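Local structure of hypoxanthine-guanine-xanthine phosphoribosyltransferase (Tritrichomonas foetus, 1HGX) at residues I104-N116 against I136-C148. The protein salvages purine bases by transferring the phosphoribosyl group of 5-phospho-alpha-D-ribose 1-diphosphate to hypoxanthine, guanine or xanthine, giving IMP, GMP or XMP. Numbering follows the deposited sequence.
Sequences IIDTGLTMYQLLN and IGKKAYDVPIDYC. With 5GP (guanosine-5'-monophosphate), chain C.
Tyr141 sets its CD2 atom over one face of the Tyr112 ring, 3.7 Å from Tyr112 CD2, the two planes obliquely inclined at 31°. Farther out, its CE1 and hydroxyl run alongside Leu109, whose CD1 lies 3.7 Å from Tyr141 CZ, so the tyrosine spans the first turn of helix 109-119. Val143 fills the next place along the helix: CG1, anti to the backbone N (chi1 177°), meets Met111 CG at 3.5 Å and also Leu115, while CG2 sits against Gly108 O and the backbone of Tyr112. Ile105 and Ile145 meet tip to tip through their CD1 methyls. At the loop, Lys139 runs extended past Asp106 O and bends only at its end (chi4 -63°), bringing NZ 2.8 Å from Asp106 O in the carbonyl plane. The same ammonium forms a salt bridge with Asp133 and a hydrogen bond with Lys134 O. Thr107 O receives weak bonds from the amides of Ala140 and Tyr141. Gly108, the N-cap, has a positive phi. This is the phosphate-binding loop of a type I phosphoribosyltransferase: Thr107 OG1 reaches GMP O3P at 2.6 Å, and Thr110 N donates to O2P at 2.8 Å. Lys139, helped weakly by the 140-141 amides, engages the loop carbonyls, consistent with keeping the loop's N-H groups turned to the phosphate, whose charge the helix N-terminus probably helps to stabilise.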
loop_
_atom_site.group_PDB
_atom_site.type_symbol
_atom_site.label_atom_id
_atom_site.label_comp_id
_atom_site.label_asym_id
_atom_site.label_seq_id
_atom_site.Cartn_x
_atom_site.Cartn_y
_atom_site.Cartn_z
ATOM N N ILE A 104 3.663 -8.577 -11.292
ATOM C CA ILE A 104 4.138 -9.178 -12.529
ATOM C C ILE A 104 3.863 -10.679 -12.545
ATOM O O ILE A 104 3.906 -11.346 -11.509
ATOM C CB ILE A 104 5.658 -8.913 -12.737
ATOM C CG1 ILE A 104 6.126 -9.420 -14.108
ATOM C CG2 ILE A 104 6.475 -9.562 -11.634
ATOM C CD1 ILE A 104 7.518 -8.958 -14.457
ATOM N N ILE A 105 3.482 -11.178 -13.714
ATOM C CA ILE A 105 3.214 -12.596 -13.901
ATOM C C ILE A 105 4.339 -13.139 -14.780
ATOM O O ILE A 105 4.555 -12.660 -15.897
ATOM C CB ILE A 105 1.834 -12.823 -14.541
ATOM C CG1 ILE A 105 0.746 -12.422 -13.531
ATOM C CG2 ILE A 105 1.667 -14.288 -14.972
ATOM C CD1 ILE A 105 -0.660 -12.565 -14.041
ATOM N N ASP A 106 5.104 -14.069 -14.219
ATOM C CA ASP A 106 6.229 -14.678 -14.909
ATOM C C ASP A 106 5.794 -16.015 -15.526
ATOM O O ASP A 106 5.275 -16.038 -16.636
ATOM C CB ASP A 106 7.383 -14.856 -13.916
ATOM C CG ASP A 106 8.691 -15.250 -14.581
ATOM O OD1 ASP A 106 8.709 -15.611 -15.779
ATOM O OD2 ASP A 106 9.722 -15.203 -13.880
ATOM N N THR A 107 5.986 -17.126 -14.816
ATOM C CA THR A 107 5.592 -18.426 -15.352
ATOM C C THR A 107 4.104 -18.672 -15.161
ATOM O O THR A 107 3.538 -19.591 -15.758
ATOM C CB THR A 107 6.343 -19.573 -14.671
ATOM O OG1 THR A 107 5.931 -19.666 -13.302
ATOM C CG2 THR A 107 7.849 -19.344 -14.736
ATOM N N GLY A 108 3.485 -17.884 -14.288
ATOM C CA GLY A 108 2.067 -18.038 -14.033
ATOM C C GLY A 108 1.742 -18.940 -12.856
ATOM O O GLY A 108 0.579 -19.028 -12.454
ATOM N N LEU A 109 2.748 -19.587 -12.273
ATOM C CA LEU A 109 2.523 -20.492 -11.144
ATOM C C LEU A 109 1.835 -19.836 -9.942
ATOM O O LEU A 109 0.831 -20.348 -9.443
ATOM C CB LEU A 109 3.837 -21.134 -10.699
ATOM C CG LEU A 109 3.798 -22.016 -9.445
ATOM C CD1 LEU A 109 2.930 -23.237 -9.668
ATOM C CD2 LEU A 109 5.203 -22.430 -9.071
ATOM N N THR A 110 2.388 -18.726 -9.464
ATOM C CA THR A 110 1.822 -18.023 -8.318
ATOM C C THR A 110 0.345 -17.658 -8.502
ATOM O O THR A 110 -0.497 -18.016 -7.675
ATOM C CB THR A 110 2.632 -16.753 -7.977
ATOM O OG1 THR A 110 4.014 -17.095 -7.815
ATOM C CG2 THR A 110 2.135 -16.151 -6.671
ATOM N N MET A 111 0.029 -16.981 -9.601
ATOM C CA MET A 111 -1.343 -16.576 -9.875
ATOM C C MET A 111 -2.267 -17.769 -10.114
ATOM O O MET A 111 -3.425 -17.756 -9.695
ATOM C CB MET A 111 -1.383 -15.610 -11.065
ATOM C CG MET A 111 -2.702 -14.870 -11.237
ATOM S SD MET A 111 -3.275 -14.036 -9.722
ATOM C CE MET A 111 -1.848 -13.121 -9.246
ATOM N N TYR A 112 -1.762 -18.807 -10.773
ATOM C CA TYR A 112 -2.578 -19.992 -11.032
ATOM C C TYR A 112 -3.033 -20.616 -9.705
ATOM O O TYR A 112 -4.185 -21.004 -9.549
ATOM C CB TYR A 112 -1.796 -21.008 -11.876
ATOM C CG TYR A 112 -2.498 -22.331 -12.063
ATOM C CD1 TYR A 112 -3.433 -22.508 -13.075
ATOM C CD2 TYR A 112 -2.233 -23.403 -11.221
ATOM C CE1 TYR A 112 -4.095 -23.724 -13.242
ATOM C CE2 TYR A 112 -2.885 -24.621 -11.376
ATOM C CZ TYR A 112 -3.817 -24.774 -12.392
ATOM O OH TYR A 112 -4.476 -25.976 -12.562
ATOM N N GLN A 113 -2.119 -20.696 -8.746
ATOM C CA GLN A 113 -2.436 -21.268 -7.442
ATOM C C GLN A 113 -3.328 -20.338 -6.620
ATOM O O GLN A 113 -4.254 -20.791 -5.942
ATOM C CB GLN A 113 -1.151 -21.586 -6.686
ATOM C CG GLN A 113 -0.267 -22.558 -7.441
ATOM C CD GLN A 113 0.823 -23.130 -6.585
ATOM O OE1 GLN A 113 0.761 -24.290 -6.181
ATOM N NE2 GLN A 113 1.834 -22.325 -6.297
ATOM N N LEU A 114 -3.074 -19.037 -6.720
ATOM C CA LEU A 114 -3.854 -18.046 -5.999
ATOM C C LEU A 114 -5.297 -18.067 -6.507
ATOM O O LEU A 114 -6.243 -18.073 -5.717
ATOM C CB LEU A 114 -3.251 -16.650 -6.192
ATOM C CG LEU A 114 -3.202 -15.698 -4.993
ATOM C CD1 LEU A 114 -3.261 -14.270 -5.492
ATOM C CD2 LEU A 114 -4.333 -15.947 -4.023
ATOM N N LEU A 115 -5.470 -18.110 -7.823
ATOM C CA LEU A 115 -6.810 -18.140 -8.402
ATOM C C LEU A 115 -7.594 -19.394 -7.998
ATOM O O LEU A 115 -8.794 -19.311 -7.714
ATOM C CB LEU A 115 -6.753 -18.010 -9.927
ATOM C CG LEU A 115 -6.366 -16.634 -10.481
ATOM C CD1 LEU A 115 -6.433 -16.664 -11.995
ATOM C CD2 LEU A 115 -7.316 -15.570 -9.940
ATOM N N ASN A 116 -6.923 -20.545 -7.964
ATOM C CA ASN A 116 -7.582 -21.790 -7.575
ATOM C C ASN A 116 -8.033 -21.669 -6.126
ATOM O O ASN A 116 -9.132 -22.090 -5.781
ATOM C CB ASN A 116 -6.653 -23.002 -7.722
ATOM C CG ASN A 116 -6.490 -23.457 -9.167
ATOM O OD1 ASN A 116 -7.386 -23.284 -9.999
ATOM N ND2 ASN A 116 -5.359 -24.088 -9.459
ATOM N N ILE A 136 7.586 -14.610 -21.737
ATOM C CA ILE A 136 8.500 -15.739 -21.718
ATOM C C ILE A 136 8.023 -16.800 -22.710
ATOM O O ILE A 136 8.509 -17.929 -22.711
ATOM C CB ILE A 136 8.601 -16.358 -20.307
ATOM C CG1 ILE A 136 7.255 -16.948 -19.886
ATOM C CG2 ILE A 136 9.040 -15.302 -19.306
ATOM C CD1 ILE A 136 7.332 -17.838 -18.663
ATOM N N GLY A 137 7.095 -16.414 -23.578
ATOM C CA GLY A 137 6.561 -17.349 -24.547
ATOM C C GLY A 137 5.392 -18.071 -23.911
ATOM O O GLY A 137 4.622 -17.463 -23.163
ATOM N N LYS A 138 5.246 -19.360 -24.202
ATOM C CA LYS A 138 4.148 -20.137 -23.630
ATOM C C LYS A 138 4.426 -20.296 -22.141
ATOM O O LYS A 138 5.532 -20.682 -21.741
ATOM C CB LYS A 138 4.036 -21.505 -24.312
ATOM N N LYS A 139 3.455 -19.911 -21.322
ATOM C CA LYS A 139 3.616 -20.018 -19.885
ATOM C C LYS A 139 3.281 -21.426 -19.420
ATOM O O LYS A 139 2.565 -22.154 -20.096
ATOM C CB LYS A 139 2.738 -18.993 -19.159
ATOM C CG LYS A 139 3.208 -17.555 -19.328
ATOM C CD LYS A 139 2.437 -16.619 -18.418
ATOM C CE LYS A 139 2.640 -15.174 -18.840
ATOM N NZ LYS A 139 4.046 -14.733 -18.738
ATOM N N ALA A 140 3.813 -21.794 -18.259
ATOM C CA ALA A 140 3.578 -23.106 -17.675
ATOM C C ALA A 140 2.106 -23.246 -17.309
ATOM O O ALA A 140 1.556 -24.348 -17.331
ATOM C CB ALA A 140 4.456 -23.291 -16.440
ATOM N N TYR A 141 1.470 -22.125 -16.976
ATOM C CA TYR A 141 0.061 -22.126 -16.604
ATOM C C TYR A 141 -0.695 -21.048 -17.355
ATOM O O TYR A 141 -0.257 -19.899 -17.427
ATOM C CB TYR A 141 -0.091 -21.929 -15.098
ATOM C CG TYR A 141 0.742 -22.900 -14.311
ATOM C CD1 TYR A 141 2.077 -22.623 -14.034
ATOM C CD2 TYR A 141 0.223 -24.125 -13.904
ATOM C CE1 TYR A 141 2.876 -23.536 -13.379
ATOM C CE2 TYR A 141 1.018 -25.052 -13.244
ATOM C CZ TYR A 141 2.346 -24.751 -12.987
ATOM O OH TYR A 141 3.156 -25.659 -12.342
ATOM N N ASP A 142 -1.836 -21.437 -17.909
ATOM C CA ASP A 142 -2.687 -20.538 -18.685
ATOM C C ASP A 142 -3.547 -19.652 -17.779
ATOM O O ASP A 142 -4.740 -19.918 -17.582
ATOM C CB ASP A 142 -3.586 -21.357 -19.620
ATOM C CG ASP A 142 -4.164 -20.533 -20.763
ATOM O OD1 ASP A 142 -3.892 -19.312 -20.859
ATOM O OD2 ASP A 142 -4.893 -21.127 -21.586
ATOM N N VAL A 143 -2.929 -18.610 -17.231
ATOM C CA VAL A 143 -3.616 -17.668 -16.350
ATOM C C VAL A 143 -4.349 -16.582 -17.146
ATOM O O VAL A 143 -3.738 -15.887 -17.972
ATOM C CB VAL A 143 -2.608 -16.990 -15.391
ATOM C CG1 VAL A 143 -3.307 -15.951 -14.513
ATOM C CG2 VAL A 143 -1.927 -18.039 -14.528
ATOM N N PRO A 144 -5.677 -16.465 -16.967
ATOM C CA PRO A 144 -6.429 -15.435 -17.694
ATOM C C PRO A 144 -6.131 -14.077 -17.068
ATOM O O PRO A 144 -6.280 -13.885 -15.856
ATOM C CB PRO A 144 -7.884 -15.852 -17.485
ATOM C CG PRO A 144 -7.856 -16.482 -16.122
ATOM C CD PRO A 144 -6.575 -17.299 -16.147
ATOM N N ILE A 145 -5.621 -13.167 -17.893
ATOM C CA ILE A 145 -5.268 -11.819 -17.432
ATOM C C ILE A 145 -6.271 -10.856 -18.042
ATOM O O ILE A 145 -6.273 -10.647 -19.249
ATOM C CB ILE A 145 -3.845 -11.440 -17.887
ATOM C CG1 ILE A 145 -2.848 -12.460 -17.336
ATOM C CG2 ILE A 145 -3.497 -10.014 -17.454
ATOM C CD1 ILE A 145 -1.439 -12.290 -17.858
ATOM N N ASP A 146 -7.154 -10.302 -17.218
ATOM C CA ASP A 146 -8.174 -9.397 -17.718
ATOM C C ASP A 146 -7.698 -7.979 -17.959
ATOM O O ASP A 146 -8.170 -7.325 -18.878
ATOM C CB ASP A 146 -9.371 -9.406 -16.787
ATOM C CG ASP A 146 -9.824 -10.798 -16.483
ATOM O OD1 ASP A 146 -10.569 -11.359 -17.305
ATOM O OD2 ASP A 146 -9.382 -11.354 -15.456
ATOM N N TYR A 147 -6.794 -7.488 -17.116
ATOM C CA TYR A 147 -6.272 -6.136 -17.268
ATOM C C TYR A 147 -4.778 -6.254 -17.088
ATOM O O TYR A 147 -4.327 -6.900 -16.158
ATOM C CB TYR A 147 -6.841 -5.214 -16.193
ATOM C CG TYR A 147 -8.337 -5.257 -16.091
ATOM C CD1 TYR A 147 -9.140 -4.522 -16.971
ATOM C CD2 TYR A 147 -8.960 -6.064 -15.138
ATOM C CE1 TYR A 147 -10.530 -4.601 -16.908
ATOM C CE2 TYR A 147 -10.344 -6.152 -15.063
ATOM C CZ TYR A 147 -11.126 -5.422 -15.951
ATOM O OH TYR A 147 -12.493 -5.532 -15.895
ATOM N N CYS A 148 -4.016 -5.638 -17.981
ATOM C CA CYS A 148 -2.562 -5.698 -17.915
ATOM C C CYS A 148 -1.971 -4.362 -18.310
ATOM O O CYS A 148 -2.362 -3.786 -19.325
ATOM C CB CYS A 148 -2.028 -6.804 -18.837
ATOM S SG CYS A 148 -0.217 -6.946 -18.932
HETATM P P 5GP C . 5.503 -16.743 -11.363
HETATM O O1P 5GP C . 4.556 -16.114 -12.309
HETATM O O2P 5GP C . 4.833 -17.563 -10.352
HETATM O O3P 5GP C . 6.602 -17.415 -12.079
HETATM O "O5'" 5GP C . 6.271 -15.560 -10.698
HETATM C "C5'" 5GP C . 5.706 -14.310 -10.326
HETATM C "C4'" 5GP C . 6.272 -13.930 -9.018
HETATM O "O4'" 5GP C . 7.685 -13.669 -9.062
HETATM C "C3'" 5GP C . 5.627 -12.689 -8.482
HETATM O "O3'" 5GP C . 5.757 -12.787 -7.068
HETATM C "C2'" 5GP C . 6.569 -11.668 -8.988
HETATM O "O2'" 5GP C . 6.489 -10.498 -8.189
HETATM C "C1'" 5GP C . 7.968 -12.282 -8.906
HETATM N N9 5GP C . 8.804 -11.826 -10.083
HETATM C C8 5GP C . 8.757 -12.338 -11.371
HETATM N N7 5GP C . 9.541 -11.726 -12.223
HETATM C C5 5GP C . 10.156 -10.714 -11.482
HETATM C C6 5GP C . 11.016 -9.660 -11.927
HETATM O O6 5GP C . 11.526 -9.527 -13.038
HETATM N N1 5GP C . 11.262 -8.716 -10.939
HETATM C C2 5GP C . 10.753 -8.778 -9.646
HETATM N N2 5GP C . 11.182 -7.856 -8.782
HETATM N N3 5GP C . 9.966 -9.791 -9.204
HETATM C C4 5GP C . 9.674 -10.717 -10.181
#